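Local coordinates for fibrillarin-like rRNA/tRNA 2'-O-methyltransferase (Aeropyrum pernix, PDB 4DF3), which probably methylates ribose 2'-hydroxyls of rRNA and tRNA, using S-adenosyl-L-methionine as methyl donor at sites selected by a guide RNA, at residues A[3-8]-A[18-23]; A[38-43]-A[53-58]; A[81-86]-A[150-155]; A[85-90]-A[107-112]. The protein carries 2 engineered substitutions. All blocks are in the same frame, centred on the assembly; numbering follows the deposited sequence.

In the fold
Contacts 1 and 2 lie in the N-terminal five-stranded antiparallel sheet and close, one after the other, before contacts 3 and 4 start together at the end of strand 80-84 in the seven-stranded mixed sheet of the Rossmann-like methyltransferase fold. Contact 1 pairs strands 4-9 and 16-21 about 24 Å from the chain centre. Contact 2, its centre about 15 Å from that of contact 1, joins the loop before strand 44-47 to strand 50-54 and touches contact 4 where Y40 packs on T90. Contacts 3 and 4, centres about 9 Å apart, share G85 and I86, both touch S-adenosylmethionine, and involve neighbouring strands 148-153, 80-84 and 104-109. The cofactor thus sits at the ends of the central strands.

Contact 1 of 4, residues A[3-8]-A[18-23]; sequences EVVSVS and VVELED. Engineered in segment 3-8: S8 (natural residue Arg).
V4 presses CG1 against CG1 of V19 at 3.2 Å, tighter than usual for two carbons, the two side chains crossing at about a right angle. The same V4 methyl also meets CD2 of L21 at 3.8 Å. V19 turns its second methyl, CG2, to CG2 of V7, and these two valines lie side by side, pointing the same way. F45 and Y47 of strand 44-47 extend this apolar face: although 4-9 and 44-47 are the outermost strands of the five-stranded sheet, their side chains meet, consistent with a strongly curved sheet. Strands 4-9 and 16-21 form an antiparallel beta hairpin, in which the axes of residues 6-8 and 18-21 approach to 4.9 Å. S8, an engineered residue in place of the natural arginine, forms a hydrogen-bonded pair with V18: S8 N donates to V18 O, and V18 N returns a bond of 2.8 Å to S8 O. E20 N continues the pairing to S6 O. The chain turns a corner at V5, yet V5 N still reaches E20 O at 2.9 Å, with a C=O...N angle of 166°. On the face that carries S6 and E20, V5 lays CG2 against CG of E20 at 3.1 Å; this CG is anti to the backbone N (chi1 172°), which sets it against the V5 methyl. A water bridges S6 OG and V18 O, 2.8 Å from each, donating to the carbonyl that already accepts S8 N.

Contact 2 of 4, residues A[38-43]-A[53-58]; sequences RVYGER and REWNAY
Two salt bridges, E42 with R53 and R43 with E54, make this a charged contact at the open end of the beta hairpin 44-47/50-54, in the five-stranded antiparallel sheet. R43 O accepts E54 N at 2.9 Å and carries the pairing one residue back from strand 44-47, at the end of strand 50-54. E42 has CG between the backbone N and the carbonyl carbon (chi1 62°), and its chain bends at chi2. Its carboxylate faces back into its own loop: OE2 takes V39 N at 2.7 Å and OE1 takes Y40 N, each on the syn lone pair. R53 NE meets OE2 on its anti side, 35° out of the carboxylate plane, at 3.0 Å, while the guanidinium stands nearly perpendicular to the carboxylate; R53 NH2 adds a weak bond to the same oxygen. An alanine at E42 would probably let the 38-43 loop shift, with V39 N and Y40 N stripped of their acceptor and R53 of one counter-charge. R53 keeps a second anchor on helix 90-99, through S93 and D97, where H94 also bonds Y40 OH. The guanidinium of R53 approaches the Y40 ring obliquely, NH2 lying 3.5 Å from CE2. R43 grips E54 side-on, one nitrogen to each oxygen: NE reaches OE1 from above the carboxylate plane at 3.2 Å, and NH2 meets OE2 at 2.7 Å in a nearly straight bond of 176°.

Contact 3 of 4, residues A[81-86]-A[150-155]; sequences ILYLGI and GLYADV. With SAM (S-adenosylmethionine), chain C.
L84 CD1 meets L151 CD2 at 4.2 Å, the side chains crossing obliquely, and L84 CB also lies against A153 CB. Helix 160-171 covers this face, reaching L82, L84 and A153. On the other face Y83 and Y152 run side by side, pointing the same way. Y152 CD2 sits 3.4 Å above one face of the Y83 ring, toward its rim, with I86 CB over the opposite face; the two ring planes are inclined at 52°. M95 of helix 90-99 touches both tyrosines. Between the faces run the backbones of strands 80-84 and 148-153, parallel neighbours in the centre of the Rossmann-like sheet. They exchange bonds in regular alternation: L82 N to G150 O, Y152 N to L82 O, L84 N to Y152 O and D154 N to L84 O, the last at 2.9 Å. Beyond the strand ends, G85 adopts a positive phi, and a CB there would clash with D154 O and V155 CG1; V155 CG1 packs here, 3.5 Å from L84 C. The polar edge is the amino group of S-adenosylmethionine. Its N lies at the edge of the Y83 ring, in plane, donating to Y83 OH in a bond so short that its exact length is doubtful, and to G85 O at 3.1 Å. D154, with CG anti to its backbone N (chi1 -173°), offers OD1 to the same amino group in a weak bond of 3.4 Å, while its main partner is K61 in a salt bridge.

Contact 4 of 4, residues A[85-90]-A[107-112]; sequences GIASGT and GVEFAP. With SAM (S-adenosylmethionine), chain C.
The glycine-rich loop between strand 80-84 and helix 90-99, a signature of Rossmann-like methyltransferases, meets the end of strand 104-109 through G85, I86 and A87. V108 O holds the loop with two bonds: G85 N lies in the carbonyl plane at 2.8 Å, and I86 N comes from above it at 3.2 Å. I86 lays CG2 on G107, 3.5 Å from its C; a CB on G107 would clash with I86 CD1, so the glycine makes room for the isoleucine. A type II' turn from I86 to G89 then leads toward the helix. E109 has CG anti to its backbone N (chi1 169°) and bends at chi2, and its carboxylate takes one ribose hydroxyl of S-adenosylmethionine on each oxygen, O3' on OE1 at 2.7 Å and O2' on OE2 at 2.6 Å. Backbone donors are likely to steady the carboxylate: A111 N donates to the anti lone pair of OE2, and A87 N adds a weak bond to OE1. F110 covers the adenine, whose C5 sits 3.4 Å above the phenyl plane, over its centre. An alanine at F110 would probably leave that side of the adenine without its aromatic cover and the base freer to shift. The two-hydroxyl grip, common at the end of this strand in class I methyltransferases, implies that the pocket recognises the ribose by both its 2'- and 3'-hydroxyls.

Contact 1 of 4, residues A[3-8]-A[18-23]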
# COMPACT_ATOMS: atom_id res chain seq x y z
N GLU A 3 6.55 12.00 21.93
CA GLU A 3 6.43 13.49 21.84
C GLU A 3 7.00 14.02 20.55
O GLU A 3 8.01 13.54 20.04
CB GLU A 3 7.14 14.22 23.00
CG GLU A 3 6.71 13.77 24.39
CD GLU A 3 5.32 14.24 24.74
OE1 GLU A 3 4.76 15.09 23.99
OE2 GLU A 3 4.78 13.74 25.76
N VAL A 4 6.35 15.03 19.98
CA VAL A 4 6.85 15.55 18.73
C VAL A 4 6.92 17.05 18.80
O VAL A 4 6.08 17.69 19.45
CB VAL A 4 5.92 15.17 17.55
CG1 VAL A 4 5.87 13.66 17.34
CG2 VAL A 4 4.56 15.73 17.74
N VAL A 5 7.84 17.61 18.03
CA VAL A 5 7.99 19.08 18.00
C VAL A 5 7.03 19.76 17.04
O VAL A 5 6.64 20.92 17.24
CB VAL A 5 9.47 19.54 17.82
CG1 VAL A 5 10.36 18.91 18.92
CG2 VAL A 5 10.01 19.25 16.47
N SER A 6 6.65 19.05 15.98
CA SER A 6 5.70 19.58 14.98
C SER A 6 5.15 18.46 14.13
O SER A 6 5.78 17.39 14.02
CB SER A 6 6.36 20.55 14.02
OG SER A 6 7.43 19.90 13.36
N VAL A 7 3.99 18.71 13.55
CA VAL A 7 3.33 17.77 12.62
C VAL A 7 2.80 18.72 11.55
O VAL A 7 2.16 19.72 11.87
CB VAL A 7 2.17 16.96 13.29
CG1 VAL A 7 1.46 16.06 12.26
CG2 VAL A 7 2.70 16.08 14.49
N SER A 8 3.05 18.45 10.28
CA SER A 8 2.45 19.26 9.23
C SER A 8 2.17 18.38 8.03
O SER A 8 2.98 17.53 7.71
CB SER A 8 3.30 20.49 8.85
OG SER A 8 4.50 20.14 8.20
N VAL A 18 4.28 15.05 7.94
CA VAL A 18 5.67 15.06 8.26
C VAL A 18 5.78 15.41 9.73
O VAL A 18 5.15 16.44 10.23
CB VAL A 18 6.45 16.08 7.37
CG1 VAL A 18 7.88 16.26 7.91
CG2 VAL A 18 6.49 15.57 5.88
N VAL A 19 6.48 14.54 10.45
CA VAL A 19 6.54 14.61 11.92
C VAL A 19 8.01 14.86 12.30
O VAL A 19 8.88 14.09 11.92
CB VAL A 19 6.00 13.30 12.60
CG1 VAL A 19 6.21 13.30 14.15
CG2 VAL A 19 4.54 13.05 12.24
N GLU A 20 8.30 15.91 13.08
CA GLU A 20 9.66 16.08 13.54
C GLU A 20 9.75 15.66 15.00
O GLU A 20 8.99 16.17 15.84
CB GLU A 20 10.09 17.54 13.41
CG GLU A 20 11.46 17.83 14.08
CD GLU A 20 12.08 19.13 13.61
OE1 GLU A 20 11.50 19.78 12.70
OE2 GLU A 20 13.14 19.47 14.15
N LEU A 21 10.68 14.77 15.32
CA LEU A 21 10.84 14.32 16.71
C LEU A 21 11.80 15.23 17.50
O LEU A 21 12.34 16.19 16.95
CB LEU A 21 11.22 12.84 16.80
CG LEU A 21 10.47 11.82 15.92
CD1 LEU A 21 11.13 10.45 16.00
CD2 LEU A 21 8.98 11.64 16.32
N GLU A 22 11.93 14.97 18.81
CA GLU A 22 12.85 15.72 19.71
C GLU A 22 14.20 16.17 19.09
O GLU A 22 14.63 17.33 19.26
CB GLU A 22 13.13 14.88 20.95
CG GLU A 22 11.86 14.40 21.72
CD GLU A 22 12.23 13.98 23.10
OE1 GLU A 22 13.45 13.74 23.30
OE2 GLU A 22 11.36 13.90 24.01
N ASP A 23 14.85 15.26 18.36
CA ASP A 23 16.24 15.44 17.90
C ASP A 23 16.37 16.07 16.50
O ASP A 23 17.47 16.11 15.89
CB ASP A 23 16.97 14.10 17.92
CG ASP A 23 16.18 12.98 17.25
OD1 ASP A 23 15.04 13.18 16.82
OD2 ASP A 23 16.73 11.87 17.13
O HOH W 1 6.72 18.70 10.91

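Contact 2 of 4, residues A[38-43]-A[53-58]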
# COMPACT_ATOMS: atom_id res chain seq x y z
N ARG A 38 -4.14 0.95 17.89
CA ARG A 38 -2.80 0.72 17.40
C ARG A 38 -2.74 -0.65 16.67
O ARG A 38 -3.04 -1.70 17.29
CB ARG A 38 -1.84 0.81 18.61
CG ARG A 38 -0.36 0.44 18.38
CD ARG A 38 0.42 0.21 19.71
NE ARG A 38 1.21 1.38 20.13
CZ ARG A 38 0.81 2.32 20.99
NH1 ARG A 38 -0.39 2.26 21.57
NH2 ARG A 38 1.63 3.32 21.29
N VAL A 39 -2.32 -0.66 15.40
CA VAL A 39 -2.39 -1.87 14.53
C VAL A 39 -1.19 -2.84 14.60
O VAL A 39 -1.37 -4.07 14.66
CB VAL A 39 -2.70 -1.50 13.01
CG1 VAL A 39 -2.45 -2.68 12.06
CG2 VAL A 39 -4.11 -0.96 12.85
N TYR A 40 0.03 -2.32 14.54
CA TYR A 40 1.23 -3.17 14.54
C TYR A 40 2.33 -2.68 15.49
O TYR A 40 3.53 -2.69 15.15
CB TYR A 40 1.75 -3.33 13.11
CG TYR A 40 2.05 -2.04 12.39
CD1 TYR A 40 3.37 -1.61 12.24
CD2 TYR A 40 1.03 -1.29 11.78
CE1 TYR A 40 3.67 -0.43 11.54
CE2 TYR A 40 1.32 -0.12 11.10
CZ TYR A 40 2.63 0.32 10.98
OH TYR A 40 2.98 1.49 10.27
N GLY A 41 1.92 -2.26 16.68
CA GLY A 41 2.82 -1.61 17.63
C GLY A 41 3.44 -0.35 17.06
O GLY A 41 4.59 0.01 17.43
N GLU A 42 2.72 0.36 16.16
CA GLU A 42 3.31 1.57 15.59
C GLU A 42 3.26 2.60 16.73
O GLU A 42 2.54 2.46 17.72
CB GLU A 42 2.59 2.08 14.30
CG GLU A 42 1.13 2.49 14.48
CD GLU A 42 0.11 1.34 14.60
OE1 GLU A 42 0.48 0.17 14.75
OE2 GLU A 42 -1.09 1.60 14.58
N ARG A 43 4.06 3.62 16.60
CA ARG A 43 4.02 4.63 17.61
C ARG A 43 2.93 5.61 17.22
O ARG A 43 2.61 5.71 16.03
CB ARG A 43 5.39 5.28 17.70
CG ARG A 43 6.40 4.25 18.11
CD ARG A 43 7.71 4.83 18.35
NE ARG A 43 8.17 5.62 17.22
CZ ARG A 43 9.22 6.43 17.28
NH1 ARG A 43 9.88 6.60 18.43
NH2 ARG A 43 9.60 7.10 16.21
N ARG A 53 -0.62 8.24 13.47
CA ARG A 53 -0.03 6.94 13.60
C ARG A 53 1.26 7.00 12.75
O ARG A 53 1.18 7.23 11.55
CB ARG A 53 -0.95 5.87 12.98
CG ARG A 53 -2.33 5.63 13.64
CD ARG A 53 -3.16 4.63 12.80
NE ARG A 53 -2.48 3.41 12.64
CZ ARG A 53 -2.27 2.77 11.50
NH1 ARG A 53 -2.77 3.19 10.33
NH2 ARG A 53 -1.64 1.64 11.58
N GLU A 54 2.41 6.75 13.37
CA GLU A 54 3.63 6.66 12.59
C GLU A 54 3.50 5.59 11.46
O GLU A 54 3.03 4.51 11.69
CB GLU A 54 4.83 6.34 13.49
CG GLU A 54 6.12 6.30 12.74
CD GLU A 54 7.29 5.92 13.70
OE1 GLU A 54 7.29 4.83 14.25
OE2 GLU A 54 8.14 6.76 13.98
N TRP A 55 3.91 5.97 10.25
CA TRP A 55 3.91 5.09 9.14
C TRP A 55 5.38 4.66 8.91
O TRP A 55 6.13 5.33 8.20
CB TRP A 55 3.33 5.78 7.92
CG TRP A 55 2.98 4.83 6.76
CD1 TRP A 55 3.10 3.49 6.75
CD2 TRP A 55 2.39 5.21 5.52
NE1 TRP A 55 2.64 2.98 5.53
CE2 TRP A 55 2.21 4.02 4.76
CE3 TRP A 55 1.98 6.45 4.98
CZ2 TRP A 55 1.66 4.01 3.50
CZ3 TRP A 55 1.43 6.46 3.68
CH2 TRP A 55 1.30 5.23 2.94
N ASN A 56 5.73 3.51 9.46
CA ASN A 56 7.17 3.15 9.52
C ASN A 56 7.56 2.49 8.20
O ASN A 56 7.04 1.43 7.87
CB ASN A 56 7.30 2.09 10.63
CG ASN A 56 8.75 1.63 10.84
OD1 ASN A 56 9.69 2.06 10.13
ND2 ASN A 56 8.94 0.78 11.86
N ALA A 57 8.43 3.12 7.40
CA ALA A 57 8.77 2.62 6.12
C ALA A 57 9.54 1.29 6.19
O ALA A 57 9.66 0.58 5.19
CB ALA A 57 9.61 3.69 5.37
N TYR A 58 10.09 0.95 7.38
CA TYR A 58 10.74 -0.34 7.53
C TYR A 58 9.75 -1.45 7.74
O TYR A 58 10.18 -2.59 7.69
CB TYR A 58 11.74 -0.39 8.74
CG TYR A 58 12.99 0.44 8.44
CD1 TYR A 58 14.03 -0.11 7.69
CD2 TYR A 58 13.12 1.76 8.92
CE1 TYR A 58 15.25 0.59 7.39
CE2 TYR A 58 14.32 2.51 8.60
CZ TYR A 58 15.40 1.90 7.86
OH TYR A 58 16.57 2.61 7.54

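Contact 3 of 4, residues A[81-86]-A[150-155]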
# COMPACT_ATOMS: atom_id res chain seq x y z
N ILE A 81 -10.07 0.62 -3.29
CA ILE A 81 -8.77 0.02 -3.60
C ILE A 81 -8.87 -1.49 -3.52
O ILE A 81 -9.40 -2.05 -2.53
CB ILE A 81 -7.70 0.49 -2.56
CG1 ILE A 81 -7.43 2.01 -2.71
CG2 ILE A 81 -6.37 -0.22 -2.77
CD1 ILE A 81 -6.65 2.55 -1.54
N LEU A 82 -8.37 -2.17 -4.55
CA LEU A 82 -8.29 -3.61 -4.46
C LEU A 82 -6.85 -3.91 -4.01
O LEU A 82 -5.88 -3.59 -4.69
CB LEU A 82 -8.53 -4.26 -5.82
CG LEU A 82 -8.25 -5.79 -5.92
CD1 LEU A 82 -9.09 -6.52 -4.86
CD2 LEU A 82 -8.66 -6.26 -7.36
N TYR A 83 -6.74 -4.57 -2.87
CA TYR A 83 -5.42 -4.84 -2.26
C TYR A 83 -5.15 -6.35 -2.26
O TYR A 83 -5.84 -7.10 -1.52
CB TYR A 83 -5.42 -4.30 -0.84
CG TYR A 83 -4.04 -4.21 -0.18
CD1 TYR A 83 -3.72 -3.12 0.58
CD2 TYR A 83 -3.11 -5.25 -0.27
CE1 TYR A 83 -2.51 -3.08 1.27
CE2 TYR A 83 -1.84 -5.20 0.38
CZ TYR A 83 -1.59 -4.12 1.16
OH TYR A 83 -0.40 -4.03 1.85
N LEU A 84 -4.20 -6.77 -3.10
CA LEU A 84 -3.88 -8.18 -3.27
C LEU A 84 -2.76 -8.50 -2.30
O LEU A 84 -1.65 -7.93 -2.42
CB LEU A 84 -3.51 -8.55 -4.71
CG LEU A 84 -4.58 -8.25 -5.80
CD1 LEU A 84 -4.10 -8.71 -7.16
CD2 LEU A 84 -5.96 -8.78 -5.46
N GLY A 85 -3.05 -9.35 -1.32
CA GLY A 85 -1.99 -9.75 -0.37
C GLY A 85 -1.97 -8.86 0.87
O GLY A 85 -0.87 -8.46 1.32
N ILE A 86 -3.13 -8.59 1.45
CA ILE A 86 -3.29 -7.56 2.47
C ILE A 86 -2.57 -8.02 3.77
O ILE A 86 -2.23 -7.17 4.59
CB ILE A 86 -4.80 -7.11 2.66
CG1 ILE A 86 -4.92 -6.08 3.81
CG2 ILE A 86 -5.72 -8.28 3.06
CD1 ILE A 86 -6.33 -5.57 4.07
N GLY A 150 -7.88 2.01 -7.62
CA GLY A 150 -6.46 1.60 -7.60
C GLY A 150 -6.36 0.11 -7.22
O GLY A 150 -7.29 -0.49 -6.62
N LEU A 151 -5.24 -0.46 -7.58
CA LEU A 151 -4.93 -1.89 -7.33
C LEU A 151 -3.53 -1.88 -6.75
O LEU A 151 -2.61 -1.37 -7.32
CB LEU A 151 -5.01 -2.68 -8.62
CG LEU A 151 -4.85 -4.20 -8.49
CD1 LEU A 151 -5.17 -4.79 -9.87
CD2 LEU A 151 -3.49 -4.66 -8.02
N TYR A 152 -3.39 -2.45 -5.53
CA TYR A 152 -2.13 -2.51 -4.88
C TYR A 152 -1.83 -4.01 -4.68
O TYR A 152 -2.69 -4.77 -4.18
CB TYR A 152 -2.28 -1.86 -3.49
CG TYR A 152 -0.93 -1.81 -2.75
CD1 TYR A 152 -0.08 -0.71 -2.86
CD2 TYR A 152 -0.54 -2.90 -1.91
CE1 TYR A 152 1.15 -0.69 -2.15
CE2 TYR A 152 0.72 -2.88 -1.19
CZ TYR A 152 1.54 -1.75 -1.37
OH TYR A 152 2.71 -1.68 -0.66
N ALA A 153 -0.63 -4.44 -5.06
CA ALA A 153 -0.33 -5.89 -5.10
C ALA A 153 0.97 -6.14 -4.38
O ALA A 153 1.99 -5.57 -4.75
CB ALA A 153 -0.28 -6.43 -6.54
N ASP A 154 0.92 -7.01 -3.39
CA ASP A 154 2.12 -7.47 -2.70
C ASP A 154 1.90 -8.90 -2.24
O ASP A 154 1.77 -9.14 -1.06
CB ASP A 154 2.41 -6.56 -1.50
CG ASP A 154 3.78 -6.88 -0.82
OD1 ASP A 154 4.01 -6.34 0.29
OD2 ASP A 154 4.57 -7.70 -1.36
N VAL A 155 1.78 -9.84 -3.18
CA VAL A 155 1.50 -11.26 -2.73
C VAL A 155 2.76 -12.14 -2.53
O VAL A 155 2.66 -13.30 -2.02
CB VAL A 155 0.50 -11.98 -3.61
CG1 VAL A 155 -0.91 -11.28 -3.50
CG2 VAL A 155 1.02 -12.10 -5.09
N SAM C . 1.03 -6.08 1.86
CA SAM C . 1.37 -6.46 3.26
C SAM C . 1.84 -5.18 3.97
O SAM C . 2.44 -4.29 3.34
OXT SAM C . 1.62 -5.04 5.17
CB SAM C . 2.51 -7.53 3.35
CG SAM C . 2.07 -8.66 2.43
SD SAM C . 2.87 -10.27 2.71
CE SAM C . 4.38 -9.76 1.84
C5' SAM C . 2.10 -11.28 1.39
C4' SAM C . 0.75 -11.88 1.79
O4' SAM C . 0.01 -12.36 0.66
C3' SAM C . 0.78 -13.07 2.74
O3' SAM C . -0.01 -12.66 3.87
C2' SAM C . 0.27 -14.29 1.96
O2' SAM C . -0.50 -15.16 2.76
C1' SAM C . -0.61 -13.64 0.90
N9 SAM C . -0.63 -14.34 -0.40
C8 SAM C . 0.38 -15.02 -1.09
N7 SAM C . -0.16 -15.50 -2.28
C5 SAM C . -1.45 -15.16 -2.34
C6 SAM C . -2.42 -15.37 -3.31
N6 SAM C . -2.22 -16.07 -4.49
N1 SAM C . -3.64 -14.79 -2.97
C2 SAM C . -3.99 -14.08 -1.84
N3 SAM C . -3.00 -13.88 -0.90
C4 SAM C . -1.79 -14.44 -1.16

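Contact 4 of 4, residues A[85-90]-A[107-112]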
# COMPACT_ATOMS: atom_id res chain seq x y z
N GLY A 85 -3.05 -9.35 -1.32
CA GLY A 85 -1.99 -9.75 -0.37
C GLY A 85 -1.97 -8.86 0.87
O GLY A 85 -0.87 -8.46 1.32
N ILE A 86 -3.13 -8.59 1.45
CA ILE A 86 -3.29 -7.56 2.47
C ILE A 86 -2.57 -8.02 3.77
O ILE A 86 -2.23 -7.17 4.59
CB ILE A 86 -4.80 -7.11 2.66
CG1 ILE A 86 -4.92 -6.08 3.81
CG2 ILE A 86 -5.72 -8.28 3.06
CD1 ILE A 86 -6.33 -5.57 4.07
N ALA A 87 -2.42 -9.35 3.94
CA ALA A 87 -1.79 -9.89 5.16
C ALA A 87 -2.54 -9.42 6.44
O ALA A 87 -3.77 -9.44 6.48
CB ALA A 87 -0.28 -9.45 5.17
N SER A 88 -1.84 -8.99 7.48
CA SER A 88 -2.54 -8.54 8.70
C SER A 88 -2.87 -7.04 8.74
O SER A 88 -3.21 -6.50 9.80
CB SER A 88 -1.72 -8.92 9.94
OG SER A 88 -0.35 -8.57 9.73
N GLY A 89 -2.75 -6.34 7.61
CA GLY A 89 -3.28 -5.00 7.54
C GLY A 89 -2.32 -3.86 7.82
O GLY A 89 -2.75 -2.71 7.87
N THR A 90 -1.04 -4.15 7.99
CA THR A 90 -0.04 -3.08 8.21
C THR A 90 -0.13 -1.88 7.24
O THR A 90 -0.40 -0.73 7.65
CB THR A 90 1.36 -3.66 8.20
OG1 THR A 90 1.51 -4.49 9.38
CG2 THR A 90 2.36 -2.54 8.29
N GLY A 107 -9.60 -6.26 0.72
CA GLY A 107 -8.31 -6.89 1.03
C GLY A 107 -8.34 -8.36 0.81
O GLY A 107 -8.91 -9.09 1.59
N VAL A 108 -7.66 -8.81 -0.24
CA VAL A 108 -7.58 -10.24 -0.59
C VAL A 108 -6.39 -10.89 0.07
O VAL A 108 -5.26 -10.45 -0.07
CB VAL A 108 -7.52 -10.41 -2.14
CG1 VAL A 108 -7.39 -11.94 -2.56
CG2 VAL A 108 -8.68 -9.70 -2.81
N GLU A 109 -6.62 -12.02 0.73
CA GLU A 109 -5.60 -12.73 1.49
C GLU A 109 -6.05 -14.17 1.51
O GLU A 109 -7.26 -14.43 1.81
CB GLU A 109 -5.56 -12.20 2.95
CG GLU A 109 -4.73 -13.03 3.94
CD GLU A 109 -3.32 -13.23 3.46
OE1 GLU A 109 -2.57 -12.23 3.15
OE2 GLU A 109 -2.95 -14.42 3.31
N PHE A 110 -5.14 -15.10 1.17
CA PHE A 110 -5.53 -16.54 1.04
C PHE A 110 -5.23 -17.47 2.23
O PHE A 110 -5.67 -18.62 2.21
CB PHE A 110 -5.12 -17.19 -0.28
CG PHE A 110 -3.66 -17.59 -0.39
CD1 PHE A 110 -3.28 -18.49 -1.44
CD2 PHE A 110 -2.67 -17.11 0.49
CE1 PHE A 110 -1.95 -18.88 -1.62
CE2 PHE A 110 -1.32 -17.51 0.32
CZ PHE A 110 -0.96 -18.40 -0.72
N ALA A 111 -4.49 -16.98 3.23
CA ALA A 111 -4.15 -17.81 4.41
C ALA A 111 -5.14 -17.56 5.52
O ALA A 111 -5.18 -16.46 6.04
CB ALA A 111 -2.70 -17.60 4.89
N PRO A 112 -5.96 -18.58 5.89
CA PRO A 112 -6.87 -18.43 7.04
C PRO A 112 -6.26 -17.88 8.32
O PRO A 112 -6.91 -17.08 8.99
CB PRO A 112 -7.38 -19.87 7.28
CG PRO A 112 -7.32 -20.49 5.92
CD PRO A 112 -6.08 -19.93 5.27
N SAM C . 1.03 -6.08 1.86
CA SAM C . 1.37 -6.46 3.26
C SAM C . 1.84 -5.18 3.97
O SAM C . 2.44 -4.29 3.34
OXT SAM C . 1.62 -5.04 5.17
CB SAM C . 2.51 -7.53 3.35
CG SAM C . 2.07 -8.66 2.43
SD SAM C . 2.87 -10.27 2.71
CE SAM C . 4.38 -9.76 1.84
C5' SAM C . 2.10 -11.28 1.39
C4' SAM C . 0.75 -11.88 1.79
O4' SAM C . 0.01 -12.36 0.66
C3' SAM C . 0.78 -13.07 2.74
O3' SAM C . -0.01 -12.66 3.87
C2' SAM C . 0.27 -14.29 1.96
O2' SAM C . -0.50 -15.16 2.76
C1' SAM C . -0.61 -13.64 0.90
N9 SAM C . -0.63 -14.34 -0.40
C8 SAM C . 0.38 -15.02 -1.09
N7 SAM C . -0.16 -15.50 -2.28
C5 SAM C . -1.45 -15.16 -2.34
C6 SAM C . -2.42 -15.37 -3.31
N6 SAM C . -2.22 -16.07 -4.49
N1 SAM C . -3.64 -14.79 -2.97
C2 SAM C . -3.99 -14.08 -1.84
N3 SAM C . -3.00 -13.88 -0.90
C4 SAM C . -1.79 -14.44 -1.16